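Long-range contacts in GH127 beta-L-arabinofuranoside (Geobacillus stearothermophilus, PDB 4QK0), which probably hydrolyses beta-L-arabinofuranosidic linkages, releasing L-arabinose units, as a glycoside hydrolase of family 127: residues A[116-121]-A[168-173]; A[494-499]-A[524-529]; A[561-566]-A[638-643]. All coordinates share one frame; numbering follows the deposited sequence.

Contact 1: residues A[116-121]-A[168-173]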
ATOM      1  N   ASP A 116      46.187  15.643  -4.232  1.00 35.16           N
ATOM      2  CA  ASP A 116      45.472  16.516  -5.175  1.00 33.37           C
ATOM      3  C   ASP A 116      44.215  17.133  -4.566  1.00 32.02           C
ATOM      4  O   ASP A 116      43.577  17.922  -5.221  1.00 31.24           O
ATOM      5  CB  ASP A 116      45.148  15.790  -6.489  1.00 35.53           C
ATOM      6  CG  ASP A 116      44.226  14.584  -6.299  1.00 35.27           C
ATOM      7  OD1 ASP A 116      43.674  14.430  -5.203  1.00 31.25           O
ATOM      8  OD2 ASP A 116      44.069  13.814  -7.276  1.00 33.58           O
ATOM      9  N   GLY A 117      43.918  16.837  -3.298  1.00 29.31           N
ATOM     10  CA  GLY A 117      42.728  17.368  -2.643  1.00 30.55           C
ATOM     11  C   GLY A 117      41.548  16.374  -2.436  1.00 28.16           C
ATOM     12  O   GLY A 117      40.745  16.563  -1.545  1.00 25.37           O
ATOM     13  N   TYR A 118      41.535  15.275  -3.165  1.00 30.38           N
ATOM     14  CA  TYR A 118      40.532  14.210  -2.996  1.00 30.96           C
ATOM     15  C   TYR A 118      40.546  13.591  -1.601  1.00 29.84           C
ATOM     16  O   TYR A 118      41.597  13.210  -1.091  1.00 24.96           O
ATOM     17  CB  TYR A 118      40.782  13.136  -4.031  1.00 29.06           C
ATOM     18  CG  TYR A 118      39.687  12.127  -4.154  1.00 31.48           C
ATOM     19  CD1 TYR A 118      38.496  12.444  -4.815  1.00 32.94           C
ATOM     20  CD2 TYR A 118      39.885  10.803  -3.748  1.00 30.98           C
ATOM     21  CE1 TYR A 118      37.485  11.493  -4.987  1.00 32.53           C
ATOM     22  CE2 TYR A 118      38.896   9.846  -3.911  1.00 33.45           C
ATOM     23  CZ  TYR A 118      37.684  10.191  -4.524  1.00 34.25           C
ATOM     24  OH  TYR A 118      36.680   9.273  -4.665  1.00 31.79           O
ATOM     25  N   LEU A 119      39.360  13.530  -0.993  1.00 28.96           N
ATOM     26  CA  LEU A 119      39.165  12.939   0.331  1.00 30.25           C
ATOM     27  C   LEU A 119      37.943  11.986   0.305  1.00 32.71           C
ATOM     28  O   LEU A 119      36.750  12.424   0.375  1.00 32.28           O
ATOM     29  CB  LEU A 119      38.870  14.021   1.330  1.00 29.46           C
ATOM     30  CG  LEU A 119      39.303  13.869   2.788  1.00 29.97           C
ATOM     31  CD1 LEU A 119      38.358  14.627   3.676  1.00 28.47           C
ATOM     32  CD2 LEU A 119      39.472  12.463   3.279  1.00 33.16           C
ATOM     33  N   ASN A 120      38.226  10.699   0.202  1.00 28.68           N
ATOM     34  CA  ASN A 120      37.144   9.700   0.123  1.00 27.68           C
ATOM     35  C   ASN A 120      37.711   8.354   0.499  1.00 26.11           C
ATOM     36  O   ASN A 120      38.593   7.842  -0.201  1.00 24.09           O
ATOM     37  CB  ASN A 120      36.548   9.660  -1.277  1.00 27.96           C
ATOM     38  CG  ASN A 120      35.350   8.727  -1.378  1.00 27.29           C
ATOM     39  OD1 ASN A 120      35.490   7.511  -1.391  1.00 26.27           O
ATOM     40  ND2 ASN A 120      34.167   9.304  -1.451  1.00 27.53           N
ATOM     41  N   THR A 121      37.218   7.791   1.599  1.00 24.53           N
ATOM     42  CA  THR A 121      37.791   6.548   2.103  1.00 25.33           C
ATOM     43  C   THR A 121      37.529   5.365   1.202  1.00 27.16           C
ATOM     44  O   THR A 121      38.442   4.580   0.914  1.00 26.56           O
ATOM     45  CB  THR A 121      37.340   6.244   3.523  1.00 26.51           C
ATOM     46  OG1 THR A 121      35.917   6.128   3.550  1.00 30.24           O
ATOM     47  CG2 THR A 121      37.785   7.340   4.458  1.00 25.27           C
ATOM     48  N   CYS A 168      38.516  23.381   1.069  1.00 30.49           N
ATOM     49  CA  CYS A 168      38.738  24.223  -0.124  1.00 27.63           C
ATOM     50  C   CYS A 168      39.641  23.550  -1.090  1.00 27.55           C
ATOM     51  O   CYS A 168      39.476  23.708  -2.307  1.00 29.26           O
ATOM     52  CB  CYS A 168      39.338  25.593   0.250  1.00 30.48           C
ATOM     53  SG  CYS A 168      38.171  26.754   0.976  1.00 33.96           S
ATOM     54  N   LYS A 169      40.612  22.777  -0.594  1.00 27.30           N
ATOM     55  CA  LYS A 169      41.473  22.013  -1.498  1.00 30.57           C
ATOM     56  C   LYS A 169      40.653  20.985  -2.267  1.00 29.80           C
ATOM     57  O   LYS A 169      40.820  20.822  -3.467  1.00 31.14           O
ATOM     58  CB  LYS A 169      42.606  21.293  -0.762  1.00 37.09           C
ATOM     59  CG  LYS A 169      43.831  22.143  -0.525  1.00 46.35           C
ATOM     60  CD  LYS A 169      44.858  21.516   0.437  1.00 49.89           C
ATOM     61  CE  LYS A 169      45.975  20.830  -0.307  1.00 52.42           C
ATOM     62  NZ  LYS A 169      45.515  19.661  -1.114  1.00 50.19           N
ATOM     63  N   TYR A 170      39.748  20.299  -1.579  1.00 26.11           N
ATOM     64  CA  TYR A 170      38.900  19.303  -2.251  1.00 24.33           C
ATOM     65  C   TYR A 170      37.951  20.039  -3.217  1.00 24.00           C
ATOM     66  O   TYR A 170      37.853  19.676  -4.389  1.00 24.68           O
ATOM     67  CB  TYR A 170      38.149  18.473  -1.200  1.00 23.42           C
ATOM     68  CG  TYR A 170      37.460  17.222  -1.684  1.00 23.18           C
ATOM     69  CD1 TYR A 170      37.537  16.798  -2.980  1.00 25.74           C
ATOM     70  CD2 TYR A 170      36.759  16.428  -0.788  1.00 26.30           C
ATOM     71  CE1 TYR A 170      36.911  15.648  -3.407  1.00 27.84           C
ATOM     72  CE2 TYR A 170      36.134  15.239  -1.179  1.00 28.13           C
ATOM     73  CZ  TYR A 170      36.203  14.857  -2.485  1.00 28.79           C
ATOM     74  OH  TYR A 170      35.602  13.701  -2.905  1.00 31.14           O
ATOM     75  N   ALA A 171      37.305  21.106  -2.756  1.00 23.24           N
ATOM     76  CA  ALA A 171      36.378  21.870  -3.643  1.00 25.43           C
ATOM     77  C   ALA A 171      37.090  22.365  -4.929  1.00 27.14           C
ATOM     78  O   ALA A 171      36.570  22.264  -6.048  1.00 28.17           O
ATOM     79  CB  ALA A 171      35.788  23.040  -2.881  1.00 24.24           C
ATOM     80  N   ASP A 172      38.321  22.842  -4.770  1.00 27.39           N
ATOM     81  CA  ASP A 172      39.119  23.257  -5.948  1.00 27.23           C
ATOM     82  C   ASP A 172      39.387  22.082  -6.849  1.00 26.99           C
ATOM     83  O   ASP A 172      39.252  22.204  -8.081  1.00 29.39           O
ATOM     84  CB  ASP A 172      40.479  23.891  -5.538  1.00 28.47           C
ATOM     85  CG  ASP A 172      40.316  25.162  -4.703  1.00 27.94           C
ATOM     86  OD1 ASP A 172      39.255  25.824  -4.759  1.00 26.17           O
ATOM     87  OD2 ASP A 172      41.261  25.457  -3.934  1.00 30.15           O
ATOM     88  N   TYR A 173      39.787  20.946  -6.268  1.00 23.40           N
ATOM     89  CA  TYR A 173      40.037  19.753  -7.092  1.00 22.46           C
ATOM     90  C   TYR A 173      38.765  19.378  -7.844  1.00 23.81           C
ATOM     91  O   TYR A 173      38.782  19.141  -9.081  1.00 24.03           O
ATOM     92  CB  TYR A 173      40.548  18.588  -6.236  1.00 24.06           C
ATOM     93  CG  TYR A 173      40.650  17.303  -7.007  1.00 24.94           C
ATOM     94  CD1 TYR A 173      41.378  17.220  -8.172  1.00 23.59           C
ATOM     95  CD2 TYR A 173      39.932  16.155  -6.589  1.00 27.28           C
ATOM     96  CE1 TYR A 173      41.405  16.044  -8.909  1.00 24.30           C
ATOM     97  CE2 TYR A 173      39.945  14.973  -7.320  1.00 22.96           C
ATOM     98  CZ  TYR A 173      40.647  14.912  -8.463  1.00 24.12           C
ATOM     99  OH  TYR A 173      40.662  13.725  -9.168  1.00 21.61           O
TER
HETATM  100  O   HOH W   1      34.008  12.302  -1.435  1.00 17.96           O
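In the helical catalytic domain of this six-hairpin-clan glycosidase, the loop after helix 96-112 lies against helix 162-177, where Tyr-170 and Tyr-173 reach over Gly-117 and Tyr-118. No direct hydrogen bond joins the two segments; aromatic packing and a bridging water do. The backbones come closest at Gly-117, whose CA is 4.3 Å from the CA of Tyr-170. A CB on Gly-117 would run into the carbonyl O of Lys-169 and, at this residue's backbone angles, also into the carbonyl O of Asp-116, so close approach depends on its absence. Gly-117 O rests 3.2 Å from Tyr-170 CB.

With CG anti to the backbone N (chi1 -167°), the Tyr-170 ring is laid along the loop. One face receives Leu-119 N, 3.6 Å above the ring centre, and a CH-pi contact from Tyr-118 CA, 4.2 Å from the ring centroid. The Tyr-118 and Tyr-170 side chains run side by side, their ring planes 74° apart. At the in-plane edge of Tyr-170, a water 2.6 Å from its OH also accepts a hydrogen bond from Asn-120 ND2, tying the ring's tip to the loop; Asn-120 OD1 caps Tyr-123 N at the turn into helix 122-126.

Tyr-173 offers a face to the Asp-116 carboxylate, stacked with the planes 18° apart and CG of Asp-116 4.1 Å above the ring plane of Tyr-173. At the ring's edge sits Tyr-118 CD1, 3.8 Å from Tyr-173 CE2. The carboxylate is oriented by an Asx turn, Tyr-118 N donating to Asp-116 OD1 at 3.1 Å, and by a salt bridge from Arg-131 to OD2.

Tyr-118 OH bonds Glu-140 and Tyr-173 OH bonds Trp-132. Leu-119 packs on Phe-58 of helix 54-61, while Ala-171, pointing away from the loop, meets helices 194-205 and 208-220.

Contact 2: residues A[494-499]-A[524-529]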
ATOM      1  N   ALA A 494      -4.527  38.596  14.421  1.00 31.62           N
ATOM      2  CA  ALA A 494      -3.355  38.979  15.213  1.00 32.80           C
ATOM      3  C   ALA A 494      -3.506  40.419  15.709  1.00 33.94           C
ATOM      4  O   ALA A 494      -4.032  41.268  14.992  1.00 35.24           O
ATOM      5  CB  ALA A 494      -2.132  38.844  14.375  1.00 35.21           C
ATOM      6  N   GLU A 495      -3.058  40.692  16.927  1.00 36.70           N
ATOM      7  CA  GLU A 495      -3.074  42.060  17.459  1.00 41.81           C
ATOM      8  C   GLU A 495      -1.654  42.499  17.891  1.00 42.89           C
ATOM      9  O   GLU A 495      -0.856  41.669  18.360  1.00 41.28           O
ATOM     10  CB  GLU A 495      -4.008  42.152  18.663  1.00 44.84           C
ATOM     11  CG  GLU A 495      -5.483  41.817  18.417  1.00 46.44           C
ATOM     12  CD  GLU A 495      -6.333  41.687  19.712  1.00 53.99           C
ATOM     13  OE1 GLU A 495      -6.019  42.306  20.754  1.00 65.73           O
ATOM     14  OE2 GLU A 495      -7.316  40.918  19.738  1.00 57.17           O
ATOM     15  N   VAL A 496      -1.337  43.775  17.679  1.00 39.70           N
ATOM     16  CA  VAL A 496      -0.019  44.346  18.035  1.00 38.56           C
ATOM     17  C   VAL A 496      -0.109  45.651  18.777  1.00 36.54           C
ATOM     18  O   VAL A 496      -0.901  46.529  18.405  1.00 33.70           O
ATOM     19  CB  VAL A 496       0.859  44.624  16.808  1.00 42.80           C
ATOM     20  CG1 VAL A 496       2.202  45.194  17.229  1.00 41.87           C
ATOM     21  CG2 VAL A 496       1.115  43.334  16.055  1.00 46.14           C
ATOM     22  N   THR A 497       0.691  45.781  19.841  1.00 36.28           N
ATOM     23  CA  THR A 497       0.812  47.050  20.546  1.00 36.76           C
ATOM     24  C   THR A 497       2.273  47.413  20.671  1.00 35.41           C
ATOM     25  O   THR A 497       3.142  46.546  20.779  1.00 30.23           O
ATOM     26  CB  THR A 497       0.219  47.060  21.969  1.00 39.39           C
ATOM     27  OG1 THR A 497       0.994  46.215  22.805  1.00 41.23           O
ATOM     28  CG2 THR A 497      -1.227  46.626  21.982  1.00 42.52           C
ATOM     29  N   ILE A 498       2.523  48.709  20.700  1.00 37.31           N
ATOM     30  CA  ILE A 498       3.870  49.266  20.883  1.00 38.23           C
ATOM     31  C   ILE A 498       3.803  50.229  22.047  1.00 36.02           C
ATOM     32  O   ILE A 498       2.994  51.162  22.036  1.00 34.08           O
ATOM     33  CB  ILE A 498       4.371  49.994  19.600  1.00 42.83           C
ATOM     34  CG1 ILE A 498       4.575  48.962  18.496  1.00 41.83           C
ATOM     35  CG2 ILE A 498       5.699  50.722  19.861  1.00 40.02           C
ATOM     36  CD1 ILE A 498       4.820  49.558  17.128  1.00 46.78           C
ATOM     37  N   ASN A 499       4.607  49.946  23.058  1.00 37.71           N
ATOM     38  CA  ASN A 499       4.556  50.655  24.327  1.00 40.22           C
ATOM     39  C   ASN A 499       3.134  50.831  24.809  1.00 45.15           C
ATOM     40  O   ASN A 499       2.741  51.927  25.185  1.00 39.55           O
ATOM     41  CB  ASN A 499       5.285  52.012  24.207  1.00 42.60           C
ATOM     42  CG  ASN A 499       6.744  51.838  23.896  1.00 41.03           C
ATOM     43  OD1 ASN A 499       7.329  50.828  24.278  1.00 40.67           O
ATOM     44  ND2 ASN A 499       7.319  52.752  23.155  1.00 41.72           N
ATOM     45  N   ASP A 524      11.902  50.067  24.190  1.00 41.79           N
ATOM     46  CA  ASP A 524      10.661  49.970  23.452  1.00 39.88           C
ATOM     47  C   ASP A 524      10.153  48.525  23.525  1.00 37.98           C
ATOM     48  O   ASP A 524      10.922  47.558  23.431  1.00 39.31           O
ATOM     49  CB  ASP A 524      10.828  50.425  22.001  1.00 36.73           C
ATOM     50  CG  ASP A 524      10.675  51.936  21.834  1.00 39.53           C
ATOM     51  OD1 ASP A 524      10.225  52.625  22.775  1.00 43.73           O
ATOM     52  OD2 ASP A 524      10.976  52.454  20.735  1.00 40.05           O
ATOM     53  N   GLU A 525       8.853  48.397  23.700  1.00 36.20           N
ATOM     54  CA  GLU A 525       8.209  47.096  23.848  1.00 41.04           C
ATOM     55  C   GLU A 525       7.079  46.882  22.831  1.00 38.97           C
ATOM     56  O   GLU A 525       6.169  47.701  22.694  1.00 40.67           O
ATOM     57  CB  GLU A 525       7.663  46.952  25.239  1.00 48.62           C
ATOM     58  CG  GLU A 525       7.348  45.511  25.551  1.00 64.43           C
ATOM     59  CD  GLU A 525       6.778  45.343  26.949  1.00 70.94           C
ATOM     60  OE1 GLU A 525       7.562  45.425  27.901  1.00 74.03           O
ATOM     61  OE2 GLU A 525       5.553  45.119  27.088  1.00 76.72           O
ATOM     62  N   VAL A 526       7.201  45.804  22.071  1.00 37.26           N
ATOM     63  CA  VAL A 526       6.181  45.380  21.123  1.00 35.53           C
ATOM     64  C   VAL A 526       5.537  44.134  21.703  1.00 35.78           C
ATOM     65  O   VAL A 526       6.240  43.183  22.029  1.00 33.35           O
ATOM     66  CB  VAL A 526       6.786  45.027  19.763  1.00 36.56           C
ATOM     67  CG1 VAL A 526       5.699  44.611  18.770  1.00 40.31           C
ATOM     68  CG2 VAL A 526       7.577  46.192  19.198  1.00 33.60           C
ATOM     69  N   LYS A 527       4.210  44.178  21.859  1.00 36.62           N
ATOM     70  CA  LYS A 527       3.422  43.011  22.253  1.00 39.59           C
ATOM     71  C   LYS A 527       2.606  42.479  21.093  1.00 39.11           C
ATOM     72  O   LYS A 527       1.843  43.227  20.437  1.00 36.81           O
ATOM     73  CB  LYS A 527       2.519  43.174  23.493  1.00 45.01           C
ATOM     74  CG  LYS A 527       3.285  42.767  24.735  1.00 50.18           C
ATOM     75  CD  LYS A 527       2.595  43.141  26.028  1.00 55.51           C
ATOM     76  CE  LYS A 527       1.474  42.168  26.345  1.00 61.26           C
ATOM     77  NZ  LYS A 527       1.982  40.946  27.016  1.00 64.54           N
ATOM     78  N   LEU A 528       2.803  41.185  20.837  1.00 40.93           N
ATOM     79  CA  LEU A 528       2.061  40.472  19.801  1.00 40.81           C
ATOM     80  C   LEU A 528       1.130  39.501  20.455  1.00 38.31           C
ATOM     81  O   LEU A 528       1.515  38.818  21.392  1.00 33.11           O
ATOM     82  CB  LEU A 528       2.992  39.695  18.921  1.00 41.68           C
ATOM     83  CG  LEU A 528       4.151  40.425  18.255  1.00 45.07           C
ATOM     84  CD1 LEU A 528       5.011  39.462  17.466  1.00 48.55           C
ATOM     85  CD2 LEU A 528       3.587  41.440  17.314  1.00 47.74           C
ATOM     86  N   TYR A 529      -0.102  39.446  19.955  1.00 38.81           N
ATOM     87  CA  TYR A 529      -1.089  38.493  20.444  1.00 37.82           C
ATOM     88  C   TYR A 529      -1.688  37.744  19.251  1.00 36.22           C
ATOM     89  O   TYR A 529      -2.302  38.354  18.362  1.00 26.65           O
ATOM     90  CB  TYR A 529      -2.190  39.180  21.242  1.00 44.68           C
ATOM     91  CG  TYR A 529      -3.351  38.240  21.534  1.00 58.89           C
ATOM     92  CD1 TYR A 529      -3.136  37.039  22.221  1.00 62.19           C
ATOM     93  CD2 TYR A 529      -4.661  38.540  21.106  1.00 62.56           C
ATOM     94  CE1 TYR A 529      -4.191  36.178  22.478  1.00 68.00           C
ATOM     95  CE2 TYR A 529      -5.716  37.681  21.359  1.00 68.47           C
ATOM     96  CZ  TYR A 529      -5.471  36.503  22.044  1.00 71.59           C
ATOM     97  OH  TYR A 529      -6.501  35.630  22.282  1.00 81.92           O
TER
HETATM   98  O   HOH W   2       3.294  47.162  23.803  1.00 36.19           O
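The Tyr-529 ring meets the Glu-495 carboxylate at its edge: CD of Glu-495 lies in the ring plane, OE2 of Glu-495 is 3.8 Å from CD2 of Tyr-529, and the two flat groups are turned 78° apart. The two side chains run alongside each other in the same direction. At the other end of the strand pair, the amide of Asn-499 is gripped at both its tips. ND2 of Asn-499 donates to OD1 of Asp-524 at 2.9 Å, the acceptor lying close to the amide plane but the donor approaching from above the carboxylate plane, with the two planes 54° apart. OD1 of Asn-499 accepts from the backbone N of Glu-525 at 2.9 Å. These two bonds fix the amide's rotation, and Asn-499 N adds a third link by donating to Glu-525 O.

Between these ends the strands run antiparallel at 168°. Glu-495/Tyr-529 and Thr-497/Lys-527 are hydrogen-bonded pairs, each with two backbone bonds; Val-496/Leu-528 and Ile-498/Val-526 are non-hydrogen-bonded pairs. The latter four residues form the apolar face. Val-496 is wedged against two neighbours: its CG2 packs tightly on Leu-528 CD2 at 3.4 Å, while its CG1 meets Val-526 CG1 at 3.9 Å. Val-526 CG2 extends the row to Ile-498 CG1, 4.1 Å away. On the opposite face Thr-497 OG1 lies alongside Lys-527 CB, 3.5 Å away. Thr-497 OG1 is hydrogen-bonded to a water 2.7 Å away, and that water donates to Glu-525 O, bridging the strands.

The other carboxylate oxygen of Asp-524, OD2, forms a salt bridge with Arg-518. Strand 524-529 is flanked on its other side by strand 468-475, and strand 495-498 by the outermost strand 501-503, so the pair lies near one margin of a seven-stranded antiparallel sheet.

Contact 3: residues A[561-566]-A[638-643]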
ATOM      1  N   LEU A 561      -4.431  11.443  17.814  1.00 26.32           N
ATOM      2  CA  LEU A 561      -5.030  10.600  18.873  1.00 26.48           C
ATOM      3  C   LEU A 561      -4.239   9.338  18.975  1.00 24.53           C
ATOM      4  O   LEU A 561      -3.836   8.762  17.950  1.00 22.94           O
ATOM      5  CB  LEU A 561      -6.454  10.231  18.584  1.00 30.96           C
ATOM      6  CG  LEU A 561      -7.452  11.286  18.191  1.00 35.25           C
ATOM      7  CD1 LEU A 561      -8.879  10.729  18.178  1.00 34.98           C
ATOM      8  CD2 LEU A 561      -7.399  12.412  19.145  1.00 40.37           C
ATOM      9  N   GLU A 562      -3.914   8.949  20.210  1.00 23.39           N
ATOM     10  CA  GLU A 562      -3.209   7.688  20.493  1.00 23.76           C
ATOM     11  C   GLU A 562      -4.082   6.673  21.291  1.00 25.80           C
ATOM     12  O   GLU A 562      -4.947   7.047  22.098  1.00 21.56           O
ATOM     13  CB  GLU A 562      -1.941   7.951  21.291  1.00 24.90           C
ATOM     14  CG  GLU A 562      -0.794   8.636  20.526  1.00 25.64           C
ATOM     15  CD  GLU A 562       0.551   8.419  21.224  1.00 23.65           C
ATOM     16  OE1 GLU A 562       0.755   9.073  22.229  1.00 27.12           O
ATOM     17  OE2 GLU A 562       1.353   7.559  20.809  1.00 22.87           O
ATOM     18  N   GLU A 563      -3.827   5.408  21.042  1.00 27.86           N
ATOM     19  CA  GLU A 563      -4.541   4.319  21.699  1.00 32.01           C
ATOM     20  C   GLU A 563      -4.413   4.428  23.218  1.00 35.40           C
ATOM     21  O   GLU A 563      -5.376   4.235  23.952  1.00 32.91           O
ATOM     22  CB  GLU A 563      -3.959   3.001  21.229  1.00 31.98           C
ATOM     23  CG  GLU A 563      -4.577   1.764  21.851  1.00 37.76           C
ATOM     24  CD  GLU A 563      -4.116   0.446  21.196  1.00 38.78           C
ATOM     25  OE1 GLU A 563      -3.507   0.393  20.094  1.00 33.86           O
ATOM     26  OE2 GLU A 563      -4.346  -0.586  21.832  1.00 49.00           O
ATOM     27  N   VAL A 564      -3.210   4.760  23.688  1.00 35.70           N
ATOM     28  CA  VAL A 564      -2.964   4.829  25.127  1.00 30.84           C
ATOM     29  C   VAL A 564      -3.987   5.731  25.817  1.00 28.49           C
ATOM     30  O   VAL A 564      -4.378   5.452  26.928  1.00 29.87           O
ATOM     31  CB  VAL A 564      -1.516   5.261  25.443  1.00 31.01           C
ATOM     32  CG1 VAL A 564      -1.269   6.698  24.964  1.00 30.49           C
ATOM     33  CG2 VAL A 564      -1.208   5.159  26.933  1.00 31.88           C
ATOM     34  N   ASP A 565      -4.471   6.781  25.147  1.00 29.93           N
ATOM     35  CA  ASP A 565      -5.447   7.692  25.726  1.00 30.23           C
ATOM     36  C   ASP A 565      -6.880   7.370  25.352  1.00 32.59           C
ATOM     37  O   ASP A 565      -7.776   7.835  26.009  1.00 33.47           O
ATOM     38  CB  ASP A 565      -5.208   9.159  25.254  1.00 35.65           C
ATOM     39  CG  ASP A 565      -3.864   9.748  25.711  1.00 35.77           C
ATOM     40  OD1 ASP A 565      -3.524   9.572  26.886  1.00 48.49           O
ATOM     41  OD2 ASP A 565      -3.143  10.397  24.918  1.00 37.58           O
ATOM     42  N   ASN A 566      -7.124   6.690  24.240  1.00 31.88           N
ATOM     43  CA  ASN A 566      -8.466   6.644  23.659  1.00 28.69           C
ATOM     44  C   ASN A 566      -8.964   5.212  23.352  1.00 27.71           C
ATOM     45  O   ASN A 566     -10.056   5.003  22.849  1.00 24.92           O
ATOM     46  CB  ASN A 566      -8.474   7.429  22.316  1.00 28.57           C
ATOM     47  CG  ASN A 566      -8.184   8.919  22.480  1.00 31.09           C
ATOM     48  OD1 ASN A 566      -9.059   9.690  22.830  1.00 29.92           O
ATOM     49  ND2 ASN A 566      -6.957   9.338  22.117  1.00 29.06           N
ATOM     50  N   GLU A 638       3.888   1.282  22.327  1.00 34.47           N
ATOM     51  CA  GLU A 638       3.294   0.902  21.064  1.00 36.61           C
ATOM     52  C   GLU A 638       1.772   1.003  21.118  1.00 32.87           C
ATOM     53  O   GLU A 638       1.141   0.702  22.127  1.00 32.53           O
ATOM     54  CB  GLU A 638       3.723  -0.511  20.698  1.00 36.73           C
ATOM     55  CG  GLU A 638       3.387  -0.902  19.269  1.00 41.66           C
ATOM     56  CD  GLU A 638       4.178  -2.108  18.759  1.00 38.94           C
ATOM     57  OE1 GLU A 638       5.364  -2.260  19.079  1.00 52.52           O
ATOM     58  OE2 GLU A 638       3.593  -2.942  18.058  1.00 39.75           O
ATOM     59  N   GLY A 639       1.191   1.514  20.045  1.00 28.62           N
ATOM     60  CA  GLY A 639      -0.249   1.619  19.957  1.00 30.66           C
ATOM     61  C   GLY A 639      -0.689   2.318  18.689  1.00 32.84           C
ATOM     62  O   GLY A 639       0.138   2.861  17.932  1.00 35.39           O
ATOM     63  N   GLU A 640      -1.985   2.261  18.424  1.00 29.18           N
ATOM     64  CA  GLU A 640      -2.556   2.980  17.313  1.00 28.22           C
ATOM     65  C   GLU A 640      -2.333   4.493  17.476  1.00 27.72           C
ATOM     66  O   GLU A 640      -2.293   5.016  18.611  1.00 23.51           O
ATOM     67  CB  GLU A 640      -4.060   2.671  17.203  1.00 27.71           C
ATOM     68  CG  GLU A 640      -4.340   1.235  16.786  1.00 31.31           C
ATOM     69  CD  GLU A 640      -5.805   0.997  16.407  1.00 29.85           C
ATOM     70  OE1 GLU A 640      -6.465   1.874  15.783  1.00 29.41           O
ATOM     71  OE2 GLU A 640      -6.316  -0.059  16.796  1.00 31.91           O
HETATM   72  N   MSE A 641      -2.301   5.176  16.320  1.00 26.78           N
HETATM   73  CA  MSE A 641      -2.263   6.663  16.245  1.00 25.33           C
HETATM   74  C   MSE A 641      -2.898   7.122  14.970  1.00 22.42           C
HETATM   75  O   MSE A 641      -2.734   6.482  13.963  1.00 25.16           O
HETATM   76  CB  MSE A 641      -0.804   7.116  16.340  1.00 23.00           C
HETATM   77  CG  MSE A 641      -0.653   8.634  16.338  1.00 23.78           C
HETATM   78 SE   MSE A 641      -0.561   9.296  14.456  1.00 21.44          SE
HETATM   79  CE  MSE A 641       1.141   8.656  13.970  1.00 21.72           C
ATOM     80  N   VAL A 642      -3.694   8.188  15.026  1.00 23.94           N
ATOM     81  CA  VAL A 642      -4.167   8.847  13.837  1.00 23.13           C
ATOM     82  C   VAL A 642      -4.125  10.325  13.990  1.00 22.56           C
ATOM     83  O   VAL A 642      -4.345  10.824  15.059  1.00 21.09           O
ATOM     84  CB  VAL A 642      -5.623   8.499  13.431  1.00 24.69           C
ATOM     85  CG1 VAL A 642      -5.718   7.060  12.995  1.00 30.06           C
ATOM     86  CG2 VAL A 642      -6.599   8.719  14.556  1.00 24.39           C
ATOM     87  N   VAL A 643      -3.913  11.004  12.854  1.00 21.92           N
ATOM     88  CA  VAL A 643      -4.022  12.453  12.747  1.00 21.13           C
ATOM     89  C   VAL A 643      -5.359  12.803  12.126  1.00 20.54           C
ATOM     90  O   VAL A 643      -6.112  13.612  12.670  1.00 18.05           O
ATOM     91  CB  VAL A 643      -2.902  13.056  11.860  1.00 22.38           C
ATOM     92  CG1 VAL A 643      -3.150  14.533  11.520  1.00 21.80           C
ATOM     93  CG2 VAL A 643      -1.571  12.921  12.557  1.00 24.87           C
TER
HETATM   94  O   HOH W   3       0.336   5.432  19.936  1.00 25.49           O
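Leu-561 and Val-642 are closely joined through their backbones as an antiparallel hydrogen-bonded pair: Leu-561 N donates to Val-642 O at 2.8 Å and Val-642 N returns a bond to Leu-561 O at 3.0 Å. Their side chains touch only lightly, Leu-561 CB to Val-642 CG2 at 4.3 Å. On the other face, CG of Met-641, a selenomethionine, passes 4.2 Å from CG of Glu-562, whose carboxylate is held by Arg-636 and Cys-634 N.

Toward solvent, the partly exposed Glu-563 continues the pairing onto the buried Gly-639 and Glu-640. Its N donates to Glu-640 O, while its extended side chain lets Glu-563 OE1 accept from Glu-640 N at 2.9 Å through its anti lone pair. Glu-563 OE1 also lies 3.5 Å from Gly-639 CA. An alanine here would probably leave Glu-640 N without this acceptor and open a gap beside Gly-639. The Glu-640 carboxylate accepts from Asn-569 N and Leu-570 N and salt-bridges Arg-544 of the second subunit.

Glu-562, the last residue of strand 557-562, occupies the N-cap position of helix 563-566, its backbone O accepting from Asp-565 N and Asn-566 ND2, a strand-to-helix junction in the beta-rich C-terminal domain.

How the contacts relate
The three contacts follow one another along the chain, one in each family region, and none touches another. Contact 1 belongs to the helical catalytic region, where the active site is expected by family, although no ligand marks it here; its centre is about 52 Å from that of contact 2 and about 50 Å from that of contact 3, which lies across the chain's centre. Contacts 2 and 3 are both strand pairings; their centres are about 39 Å apart and their nearest atoms about 23 Å. Each of their sheets includes a strand from the catalytic range, 15-18 for contact 2 and 386-387 for contact 3, and contact 3 also reaches the second subunit.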